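Local coordinates for encapsulated ferritin (PDB 5N5F), which oxidises Fe(2+) to Fe(3+) as a ferritin-like ferroxidase carried as cargo inside an encapsulin nanocompartment, where the iron is mineralised and stored, at residues Q40-C45 with V53-K58; H22-T27 with M66-W71; L32-W37 with N59-H64. One frame throughout, in Å; residues are numbered along the deposited sequence.

Interaction 1 of 3, residues Q40-C45 with V53-K58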
loop_
_atom_site.group_PDB
_atom_site.type_symbol
_atom_site.label_atom_id
_atom_site.label_comp_id
_atom_site.label_asym_id
_atom_site.label_seq_id
_atom_site.Cartn_x
_atom_site.Cartn_y
_atom_site.Cartn_z
ATOM N N GLN B 40 -17.878 -4.242 12.391
ATOM C CA GLN B 40 -17.931 -2.813 12.099
ATOM C C GLN B 40 -19.027 -2.498 11.084
ATOM O O GLN B 40 -19.804 -1.552 11.262
ATOM C CB GLN B 40 -16.576 -2.338 11.580
ATOM C CG GLN B 40 -15.480 -2.303 12.625
ATOM C CD GLN B 40 -14.173 -1.788 12.063
ATOM O OE1 GLN B 40 -14.156 -0.858 11.257
ATOM N NE2 GLN B 40 -13.066 -2.397 12.481
ATOM N N ARG B 41 -19.095 -3.273 10.001
ATOM C CA ARG B 41 -20.080 -2.991 8.962
ATOM C C ARG B 41 -21.495 -3.294 9.435
ATOM O O ARG B 41 -22.436 -2.587 9.056
ATOM C CB ARG B 41 -19.745 -3.781 7.697
ATOM C CG ARG B 41 -18.479 -3.282 7.004
ATOM C CD ARG B 41 -18.437 -3.671 5.536
ATOM N NE ARG B 41 -18.032 -5.059 5.341
ATOM C CZ ARG B 41 -16.783 -5.462 5.124
ATOM N NH1 ARG B 41 -15.788 -4.587 5.067
ATOM N NH2 ARG B 41 -16.529 -6.754 4.959
ATOM N N ALA B 42 -21.668 -4.321 10.273
ATOM C CA ALA B 42 -22.990 -4.611 10.819
ATOM C C ALA B 42 -23.442 -3.514 11.777
ATOM O O ALA B 42 -24.634 -3.184 11.832
ATOM C CB ALA B 42 -22.983 -5.967 11.521
ATOM N N ASP B 43 -22.508 -2.933 12.533
ATOM C CA ASP B 43 -22.851 -1.834 13.432
ATOM C C ASP B 43 -23.365 -0.626 12.658
ATOM O O ASP B 43 -24.403 -0.049 13.001
ATOM C CB ASP B 43 -21.634 -1.443 14.268
ATOM C CG ASP B 43 -21.522 -2.245 15.546
ATOM O OD1 ASP B 43 -22.133 -3.335 15.618
ATOM O OD2 ASP B 43 -20.820 -1.785 16.475
ATOM N N ALA B 44 -22.631 -0.211 11.627
ATOM C CA ALA B 44 -23.026 0.937 10.826
ATOM C C ALA B 44 -24.165 0.619 9.869
ATOM O O ALA B 44 -24.783 1.546 9.337
ATOM C CB ALA B 44 -21.824 1.465 10.041
ATOM N N CYS B 45 -24.448 -0.662 9.643
ATOM C CA CYS B 45 -25.554 -1.067 8.788
ATOM C C CYS B 45 -26.844 -0.384 9.224
ATOM O O CYS B 45 -27.085 -0.182 10.416
ATOM C CB CYS B 45 -25.721 -2.587 8.849
ATOM S SG CYS B 45 -26.387 -3.347 7.358
ATOM N N VAL B 53 -27.224 -11.016 7.944
ATOM C CA VAL B 53 -26.313 -11.773 7.088
ATOM C C VAL B 53 -24.872 -11.551 7.529
ATOM O O VAL B 53 -24.074 -12.494 7.597
ATOM C CB VAL B 53 -26.514 -11.385 5.610
ATOM C CG1 VAL B 53 -25.489 -12.084 4.719
ATOM C CG2 VAL B 53 -27.929 -11.726 5.151
ATOM N N LEU B 54 -24.519 -10.302 7.842
ATOM C CA LEU B 54 -23.146 -9.990 8.221
ATOM C C LEU B 54 -22.757 -10.692 9.517
ATOM O O LEU B 54 -21.651 -11.233 9.628
ATOM C CB LEU B 54 -22.976 -8.477 8.358
ATOM C CG LEU B 54 -22.917 -7.665 7.061
ATOM C CD1 LEU B 54 -22.937 -6.181 7.377
ATOM C CD2 LEU B 54 -21.683 -8.012 6.237
ATOM N N ILE B 55 -23.652 -10.691 10.508
ATOM C CA ILE B 55 -23.362 -11.352 11.778
ATOM C C ILE B 55 -23.269 -12.860 11.582
ATOM O O ILE B 55 -22.372 -13.517 12.124
ATOM C CB ILE B 55 -24.428 -10.981 12.828
ATOM C CG1 ILE B 55 -24.452 -9.467 13.072
ATOM C CG2 ILE B 55 -24.186 -11.728 14.149
ATOM C CD1 ILE B 55 -23.207 -8.907 13.755
ATOM N N HIS B 56 -24.194 -13.433 10.810
ATOM C CA HIS B 56 -24.201 -14.877 10.608
ATOM C C HIS B 56 -22.900 -15.353 9.980
ATOM O O HIS B 56 -22.341 -16.378 10.388
ATOM C CB HIS B 56 -25.385 -15.280 9.732
ATOM C CG HIS B 56 -25.364 -16.718 9.315
ATOM N ND1 HIS B 56 -24.593 -17.178 8.268
ATOM C CD2 HIS B 56 -26.020 -17.797 9.802
ATOM C CE1 HIS B 56 -24.776 -18.480 8.129
ATOM N NE2 HIS B 56 -25.637 -18.880 9.047
ATOM N N ASN B 57 -22.405 -14.631 8.978
ATOM C CA ASN B 57 -21.176 -15.041 8.317
ATOM C C ASN B 57 -19.951 -14.661 9.138
ATOM O O ASN B 57 -18.948 -15.382 9.114
ATOM C CB ASN B 57 -21.108 -14.431 6.915
ATOM C CG ASN B 57 -22.178 -14.989 5.989
ATOM O OD1 ASN B 57 -22.801 -16.013 6.283
ATOM N ND2 ASN B 57 -22.392 -14.323 4.862
ATOM N N LYS B 58 -20.017 -13.550 9.873
ATOM C CA LYS B 58 -18.978 -13.244 10.847
ATOM C C LYS B 58 -18.738 -14.439 11.759
ATOM O O LYS B 58 -17.595 -14.851 11.986
ATOM C CB LYS B 58 -19.379 -12.016 11.671
ATOM C CG LYS B 58 -18.452 -11.716 12.846
ATOM C CD LYS B 58 -19.082 -10.771 13.852
ATOM C CE LYS B 58 -18.620 -11.116 15.261
ATOM N NZ LYS B 58 -18.859 -10.012 16.237
#

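Interaction 2 of 3, residues H22-T27 with M66-W71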
loop_
_atom_site.group_PDB
_atom_site.type_symbol
_atom_site.label_atom_id
_atom_site.label_comp_id
_atom_site.label_asym_id
_atom_site.label_seq_id
_atom_site.Cartn_x
_atom_site.Cartn_y
_atom_site.Cartn_z
ATOM N N HIS B 22 3.186 -20.763 7.710
ATOM C CA HIS B 22 2.896 -19.470 7.100
ATOM C C HIS B 22 1.512 -19.473 6.460
ATOM O O HIS B 22 0.698 -18.575 6.707
ATOM C CB HIS B 22 3.980 -19.134 6.072
ATOM C CG HIS B 22 3.590 -18.061 5.103
ATOM N ND1 HIS B 22 3.432 -16.743 5.475
ATOM C CD2 HIS B 22 3.327 -18.111 3.774
ATOM C CE1 HIS B 22 3.089 -16.028 4.418
ATOM N NE2 HIS B 22 3.018 -16.834 3.374
ATOM N N ARG B 23 1.222 -20.488 5.643
ATOM C CA ARG B 23 -0.086 -20.571 5.001
ATOM C C ARG B 23 -1.206 -20.573 6.033
ATOM O O ARG B 23 -2.240 -19.923 5.840
ATOM C CB ARG B 23 -0.163 -21.819 4.120
ATOM C CG ARG B 23 0.824 -21.807 2.964
ATOM C CD ARG B 23 0.694 -23.037 2.078
ATOM N NE ARG B 23 1.619 -22.974 0.949
ATOM C CZ ARG B 23 2.823 -23.541 0.908
ATOM N NH1 ARG B 23 3.280 -24.246 1.931
ATOM N NH2 ARG B 23 3.575 -23.405 -0.177
ATOM N N ALA B 24 -1.017 -21.285 7.145
ATOM C CA ALA B 24 -2.062 -21.334 8.162
ATOM C C ALA B 24 -2.175 -20.007 8.902
ATOM O O ALA B 24 -3.287 -19.536 9.171
ATOM C CB ALA B 24 -1.790 -22.476 9.139
ATOM N N LEU B 25 -1.043 -19.386 9.238
ATOM C CA LEU B 25 -1.087 -18.126 9.975
ATOM C C LEU B 25 -1.722 -17.012 9.146
ATOM O O LEU B 25 -2.481 -16.194 9.677
ATOM C CB LEU B 25 0.323 -17.734 10.431
ATOM C CG LEU B 25 0.870 -18.530 11.623
ATOM C CD1 LEU B 25 2.361 -18.256 11.844
ATOM C CD2 LEU B 25 0.083 -18.202 12.882
ATOM N N VAL B 26 -1.435 -16.952 7.845
ATOM C CA VAL B 26 -2.066 -15.912 7.038
ATOM C C VAL B 26 -3.561 -16.166 6.925
ATOM O O VAL B 26 -4.358 -15.219 6.893
ATOM C CB VAL B 26 -1.403 -15.798 5.651
ATOM C CG1 VAL B 26 0.070 -15.443 5.798
ATOM C CG2 VAL B 26 -1.578 -17.077 4.840
ATOM N N THR B 27 -3.973 -17.437 6.886
ATOM C CA THR B 27 -5.396 -17.751 6.820
ATOM C C THR B 27 -6.097 -17.354 8.111
ATOM O O THR B 27 -7.162 -16.722 8.085
ATOM C CB THR B 27 -5.596 -19.240 6.530
ATOM O OG1 THR B 27 -4.947 -19.582 5.298
ATOM C CG2 THR B 27 -7.081 -19.577 6.418
ATOM N N MET B 66 -10.919 -20.713 14.416
ATOM C CA MET B 66 -10.618 -21.676 15.467
ATOM C C MET B 66 -10.306 -23.055 14.898
ATOM O O MET B 66 -9.553 -23.819 15.513
ATOM C CB MET B 66 -11.780 -21.747 16.456
ATOM C CG MET B 66 -12.071 -20.419 17.155
ATOM S SD MET B 66 -10.665 -19.750 18.083
ATOM C CE MET B 66 -9.920 -18.643 16.885
ATOM N N MET B 67 -10.863 -23.390 13.732
ATOM C CA MET B 67 -10.432 -24.593 13.028
ATOM C C MET B 67 -8.967 -24.485 12.633
ATOM O O MET B 67 -8.173 -25.406 12.869
ATOM C CB MET B 67 -11.296 -24.823 11.788
ATOM C CG MET B 67 -12.717 -25.273 12.079
ATOM S SD MET B 67 -13.807 -25.168 10.638
ATOM C CE MET B 67 -12.994 -26.298 9.518
ATOM N N THR B 68 -8.589 -23.354 12.030
ATOM C CA THR B 68 -7.200 -23.143 11.640
ATOM C C THR B 68 -6.283 -23.134 12.858
ATOM O O THR B 68 -5.182 -23.695 12.822
ATOM C CB THR B 68 -7.068 -21.830 10.868
ATOM O OG1 THR B 68 -7.977 -21.822 9.753
ATOM C CG2 THR B 68 -5.648 -21.651 10.363
ATOM N N LEU B 69 -6.716 -22.493 13.945
ATOM C CA LEU B 69 -5.872 -22.400 15.130
ATOM C C LEU B 69 -5.613 -23.778 15.720
ATOM O O LEU B 69 -4.496 -24.072 16.161
ATOM C CB LEU B 69 -6.518 -21.476 16.164
ATOM C CG LEU B 69 -5.771 -21.274 17.487
ATOM C CD1 LEU B 69 -4.342 -20.759 17.280
ATOM C CD2 LEU B 69 -6.549 -20.318 18.377
ATOM N N GLU B 70 -6.628 -24.646 15.721
ATOM C CA GLU B 70 -6.432 -26.005 16.212
ATOM C C GLU B 70 -5.425 -26.758 15.353
ATOM O O GLU B 70 -4.630 -27.551 15.870
ATOM C CB GLU B 70 -7.766 -26.749 16.258
ATOM C CG GLU B 70 -7.660 -28.229 16.648
ATOM C CD GLU B 70 -7.091 -28.450 18.039
ATOM O OE1 GLU B 70 -6.863 -27.458 18.763
ATOM O OE2 GLU B 70 -6.869 -29.625 18.411
ATOM N N TRP B 71 -5.443 -26.534 14.038
ATOM C CA TRP B 71 -4.424 -27.145 13.192
ATOM C C TRP B 71 -3.035 -26.655 13.584
ATOM O O TRP B 71 -2.094 -27.450 13.697
ATOM C CB TRP B 71 -4.703 -26.846 11.723
ATOM C CG TRP B 71 -3.767 -27.555 10.799
ATOM C CD1 TRP B 71 -3.991 -28.737 10.156
ATOM C CD2 TRP B 71 -2.451 -27.134 10.417
ATOM N NE1 TRP B 71 -2.899 -29.076 9.395
ATOM C CE2 TRP B 71 -1.938 -28.110 9.542
ATOM C CE3 TRP B 71 -1.658 -26.025 10.731
ATOM C CZ2 TRP B 71 -0.670 -28.010 8.974
ATOM C CZ3 TRP B 71 -0.399 -25.930 10.169
ATOM C CH2 TRP B 71 0.082 -26.916 9.300
#

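Interaction 3 of 3, residues L32-W37 with N59-H64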
loop_
_atom_site.group_PDB
_atom_site.type_symbol
_atom_site.label_atom_id
_atom_site.label_comp_id
_atom_site.label_asym_id
_atom_site.label_seq_id
_atom_site.Cartn_x
_atom_site.Cartn_y
_atom_site.Cartn_z
ATOM N N LEU B 32 -9.548 -13.578 11.042
ATOM C CA LEU B 32 -9.725 -12.627 12.134
ATOM C C LEU B 32 -10.024 -11.226 11.615
ATOM O O LEU B 32 -10.759 -10.470 12.259
ATOM C CB LEU B 32 -8.482 -12.609 13.026
ATOM C CG LEU B 32 -8.220 -13.900 13.814
ATOM C CD1 LEU B 32 -6.880 -13.823 14.508
ATOM C CD2 LEU B 32 -9.328 -14.158 14.826
ATOM N N GLU B 33 -9.463 -10.855 10.463
ATOM C CA GLU B 33 -9.785 -9.555 9.884
ATOM C C GLU B 33 -11.246 -9.494 9.456
ATOM O O GLU B 33 -11.920 -8.479 9.666
ATOM C CB GLU B 33 -8.851 -9.264 8.710
ATOM C CG GLU B 33 -7.416 -9.000 9.144
ATOM C CD GLU B 33 -6.461 -8.798 7.984
ATOM O OE1 GLU B 33 -6.877 -8.975 6.821
ATOM O OE2 GLU B 33 -5.286 -8.458 8.240
ATOM N N ALA B 34 -11.756 -10.578 8.868
ATOM C CA ALA B 34 -13.173 -10.639 8.526
ATOM C C ALA B 34 -14.051 -10.459 9.759
ATOM O O ALA B 34 -15.105 -9.815 9.692
ATOM C CB ALA B 34 -13.484 -11.967 7.837
ATOM N N VAL B 35 -13.634 -11.028 10.896
ATOM C CA VAL B 35 -14.412 -10.906 12.128
ATOM C C VAL B 35 -14.513 -9.447 12.552
ATOM O O VAL B 35 -15.578 -8.975 12.966
ATOM C CB VAL B 35 -13.792 -11.779 13.237
ATOM C CG1 VAL B 35 -14.471 -11.529 14.582
ATOM C CG2 VAL B 35 -13.891 -13.251 12.866
ATOM N N ASP B 36 -13.404 -8.712 12.472
ATOM C CA ASP B 36 -13.423 -7.305 12.856
ATOM C C ASP B 36 -14.219 -6.470 11.856
ATOM O O ASP B 36 -15.036 -5.629 12.248
ATOM C CB ASP B 36 -11.990 -6.784 12.977
ATOM C CG ASP B 36 -11.926 -5.343 13.436
ATOM O OD1 ASP B 36 -12.934 -4.838 13.964
ATOM O OD2 ASP B 36 -10.858 -4.716 13.277
ATOM N N TRP B 37 -14.003 -6.696 10.560
ATOM C CA TRP B 37 -14.650 -5.872 9.545
ATOM C C TRP B 37 -16.150 -6.139 9.462
ATOM O O TRP B 37 -16.928 -5.213 9.199
ATOM C CB TRP B 37 -13.991 -6.111 8.189
ATOM C CG TRP B 37 -12.538 -5.759 8.170
ATOM C CD1 TRP B 37 -11.871 -4.976 9.072
ATOM C CD2 TRP B 37 -11.564 -6.182 7.209
ATOM N NE1 TRP B 37 -10.543 -4.885 8.728
ATOM C CE2 TRP B 37 -10.329 -5.615 7.588
ATOM C CE3 TRP B 37 -11.615 -6.985 6.067
ATOM C CZ2 TRP B 37 -9.159 -5.824 6.863
ATOM C CZ3 TRP B 37 -10.453 -7.191 5.349
ATOM C CH2 TRP B 37 -9.241 -6.614 5.749
ATOM N N ASN B 59 -19.822 -15.012 12.286
ATOM C CA ASN B 59 -19.701 -16.114 13.230
ATOM C C ASN B 59 -19.070 -17.337 12.586
ATOM O O ASN B 59 -18.333 -18.075 13.251
ATOM C CB ASN B 59 -21.078 -16.449 13.804
ATOM C CG ASN B 59 -21.593 -15.367 14.733
ATOM O OD1 ASN B 59 -20.834 -14.503 15.178
ATOM N ND2 ASN B 59 -22.880 -15.417 15.043
ATOM N N GLU B 60 -19.335 -17.573 11.299
ATOM C CA GLU B 60 -18.666 -18.675 10.617
ATOM C C GLU B 60 -17.197 -18.363 10.367
ATOM O O GLU B 60 -16.373 -19.284 10.310
ATOM C CB GLU B 60 -19.386 -19.001 9.310
ATOM C CG GLU B 60 -20.800 -19.526 9.523
ATOM C CD GLU B 60 -21.383 -20.203 8.294
ATOM O OE1 GLU B 60 -20.755 -20.148 7.218
ATOM O OE2 GLU B 60 -22.475 -20.798 8.411
ATOM N N GLU B 61 -16.842 -17.083 10.221
ATOM C CA GLU B 61 -15.429 -16.729 10.128
ATOM C C GLU B 61 -14.704 -17.055 11.428
ATOM O O GLU B 61 -13.560 -17.520 11.405
ATOM C CB GLU B 61 -15.268 -15.248 9.780
ATOM C CG GLU B 61 -15.843 -14.850 8.422
ATOM C CD GLU B 61 -15.338 -15.720 7.288
ATOM O OE1 GLU B 61 -14.105 -15.867 7.148
ATOM O OE2 GLU B 61 -16.177 -16.271 6.547
ATOM N N VAL B 62 -15.352 -16.815 12.570
ATOM C CA VAL B 62 -14.787 -17.242 13.850
ATOM C C VAL B 62 -14.545 -18.746 13.835
ATOM O O VAL B 62 -13.470 -19.225 14.214
ATOM C CB VAL B 62 -15.711 -16.838 15.014
ATOM C CG1 VAL B 62 -15.150 -17.342 16.355
ATOM C CG2 VAL B 62 -15.892 -15.337 15.060
ATOM N N GLU B 63 -15.548 -19.513 13.398
ATOM C CA GLU B 63 -15.405 -20.963 13.344
ATOM C C GLU B 63 -14.235 -21.367 12.458
ATOM O O GLU B 63 -13.504 -22.312 12.771
ATOM C CB GLU B 63 -16.703 -21.600 12.840
ATOM C CG GLU B 63 -16.676 -23.122 12.815
ATOM C CD GLU B 63 -18.048 -23.731 12.592
ATOM O OE1 GLU B 63 -18.987 -22.978 12.262
ATOM O OE2 GLU B 63 -18.187 -24.963 12.752
ATOM N N HIS B 64 -14.044 -20.663 11.342
ATOM C CA HIS B 64 -12.912 -20.960 10.473
ATOM C C HIS B 64 -11.594 -20.651 11.172
ATOM O O HIS B 64 -10.630 -21.414 11.056
ATOM C CB HIS B 64 -13.036 -20.169 9.172
ATOM C CG HIS B 64 -14.220 -20.556 8.342
ATOM N ND1 HIS B 64 -14.514 -19.953 7.136
ATOM C CD2 HIS B 64 -15.183 -21.486 8.541
ATOM C CE1 HIS B 64 -15.607 -20.496 6.630
ATOM N NE2 HIS B 64 -16.032 -21.428 7.463
#

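Interaction 1 of 3, residues Q40-C45 with V53-K58
Ala42 is a small knob on helix 16-44, and Leu54 and Ile55 of helix 48-75 pack against it. Its methyl CB lies 4.0 Å from CB of Leu54. The end of Ile55 comes closer, with CD1 3.7 Å from Ala42 CB. Ile55 does not leave its backbone aimed at the other helix. Its outer end comes nearer: chi2 of -68° brings CD1 to the alanine. Ala42 therefore sits in the hollow between the stem of Leu54 and the tip of Ile55.

The second bump comes from the other side. Leu54 sends its CD1 branch into a shallow hollow on the backbone of helix 16-44. Chi2 of 172° sets CD1 anti to CA, and the branch reaches straight out. It comes to rest 3.7 Å from the backbone N of Ala42 and 3.8 Å from the backbone C of Arg41. CB of Arg41 makes one wall of the hollow, 4.0 Å from Leu54 CD1. The sulfur of Cys45, at the helix end, borders it more loosely: SG is 4.5 Å from Leu54 CD1.

These residues belong to the antiparallel helical hairpin of the encapsulated ferritin family, close to its turn. The chain is the N-terminal domain, and the two short helical segments run at 161° with axes 9.3 Å apart. Between them the contact is apolar. The short side chain of Ala42 is consistent with the close approach of Leu54 CD1 to the backbone.

The polar end of Arg41 turns elsewhere. Its NH2 makes a salt bridge with Glu30 of a third subunit, and Leu54 also packs on Thr27 of that subunit. On helix 16-44 itself, Ile55 touches Gln39.

Interaction 2 of 3, residues H22-T27 with M66-W71
Thr68 and Trp71 both reach helix 16-44 with a group set anti to its own backbone N. In Thr68 chi1 of -55° places OG1 beside the backbone N, which leaves the methyl CG2 to point across. CG2 meets the carbonyl oxygen of Ala24 at 3.4 Å. In Trp71 chi1 of -175° carries the indole toward the same alanine. Ala24 CB approaches the six-membered ring obliquely and is equally near CE3 and CZ3, 3.9 Å from each. Ala24 thus meets the threonine methyl with its carbonyl oxygen and the indole with its CB.

Thr27 lies one turn along and crosses Thr68 at about a right angle. Its methyl CG2 is 4.1 Å from Thr68 OG1. Its hydroxyl faces its own helix: Thr27 OG1 donates to Arg23 O at 2.8 Å. The backbone N of Thr27 reaches Arg23 O from the opposite face of the carbonyl plane, and the oxygen takes two bonds. An alanine in place of this threonine would lack both branches, which is likely to cost Arg23 O its second donor and to open a gap beside the Thr68 hydroxyl.

Thr68 OG1 is hydrogen-bonded to His64 O and to Glu31 OE1, and Trp71 NE1 to Glu47 of a third subunit. Glu31 and His64 are probable iron ligands, as inferred from relatives, so Thr68 probably acts as a second-shell residue to them. The pair belongs to the antiparallel two-helix hairpin of the encapsulated ferritin family, here just beside the probable ferroxidase site.

Interaction 3 of 3, residues L32-W37 with N59-H64
The segments 32-37 and 59-64 are both helical and run antiparallel, at 159°, with axes 8.5 Å apart. Val35 and Glu61 face each other most closely, CA to CA 6.2 Å. Two side chains from each segment carry the contact.

Val35 crosses Val62 at about a right angle. The touching branches are the two CG2 methyls, 3.6 Å apart. Both are set anti to their own carbonyl carbon. Val35 CG2 also rests on the stem of Glu61, 3.9 Å from its CB. Next to it, Ala34 CB lies 3.8 Å from Glu61 CG. Glu61 bends at chi2, -52°, and its OE1 comes within 4.0 Å of Ala34 CB. Ala34 and Val35, neighbours on one helix, both lie against the carbon part of the glutamate, Val35 at CB and Ala34 farther out at CG.

Beyond this apolar strip the chemistry changes. Glu61 packs on Glu31 and Tyr38 of helix 16-44, and its OE2 lies close to Glu61 OE2 of a third subunit. His64 NE2 is hydrogen-bonded to Glu60 of that subunit, and Glu60 OE1 to His64 in return. Glu31, Glu61 and His64 are probable iron ligands, as inferred from relatives. The apolar packing is likely to limit how the stem of Glu61 can turn, and the gathering of carboxylates at the subunit interface is consistent with a ferroxidase site shared between two chains.

In the fold
From the N terminus the chain enters helix 16-44 and passes the first halves of the contacts in the order 22-27, 32-37, 40-45. It turns, and helix 48-75 brings the second halves in reverse order: 53-58, 59-64, 66-71. Interaction 1 closes the shortest loop, around the turn. Interaction 3 encloses it, and interaction 2 encloses both; none cross. All three join the same two helices, like rungs from the turn down the hairpin. Interactions 1 and 3 touch, Lys58 CG lying 4.0 Å from Val35 O. Interactions 2 and 3 simply adjoin in sequence. Interactions 1 and 2 stand about 23 Å apart, centre to centre. Each also touches neighbouring subunits of the decamer.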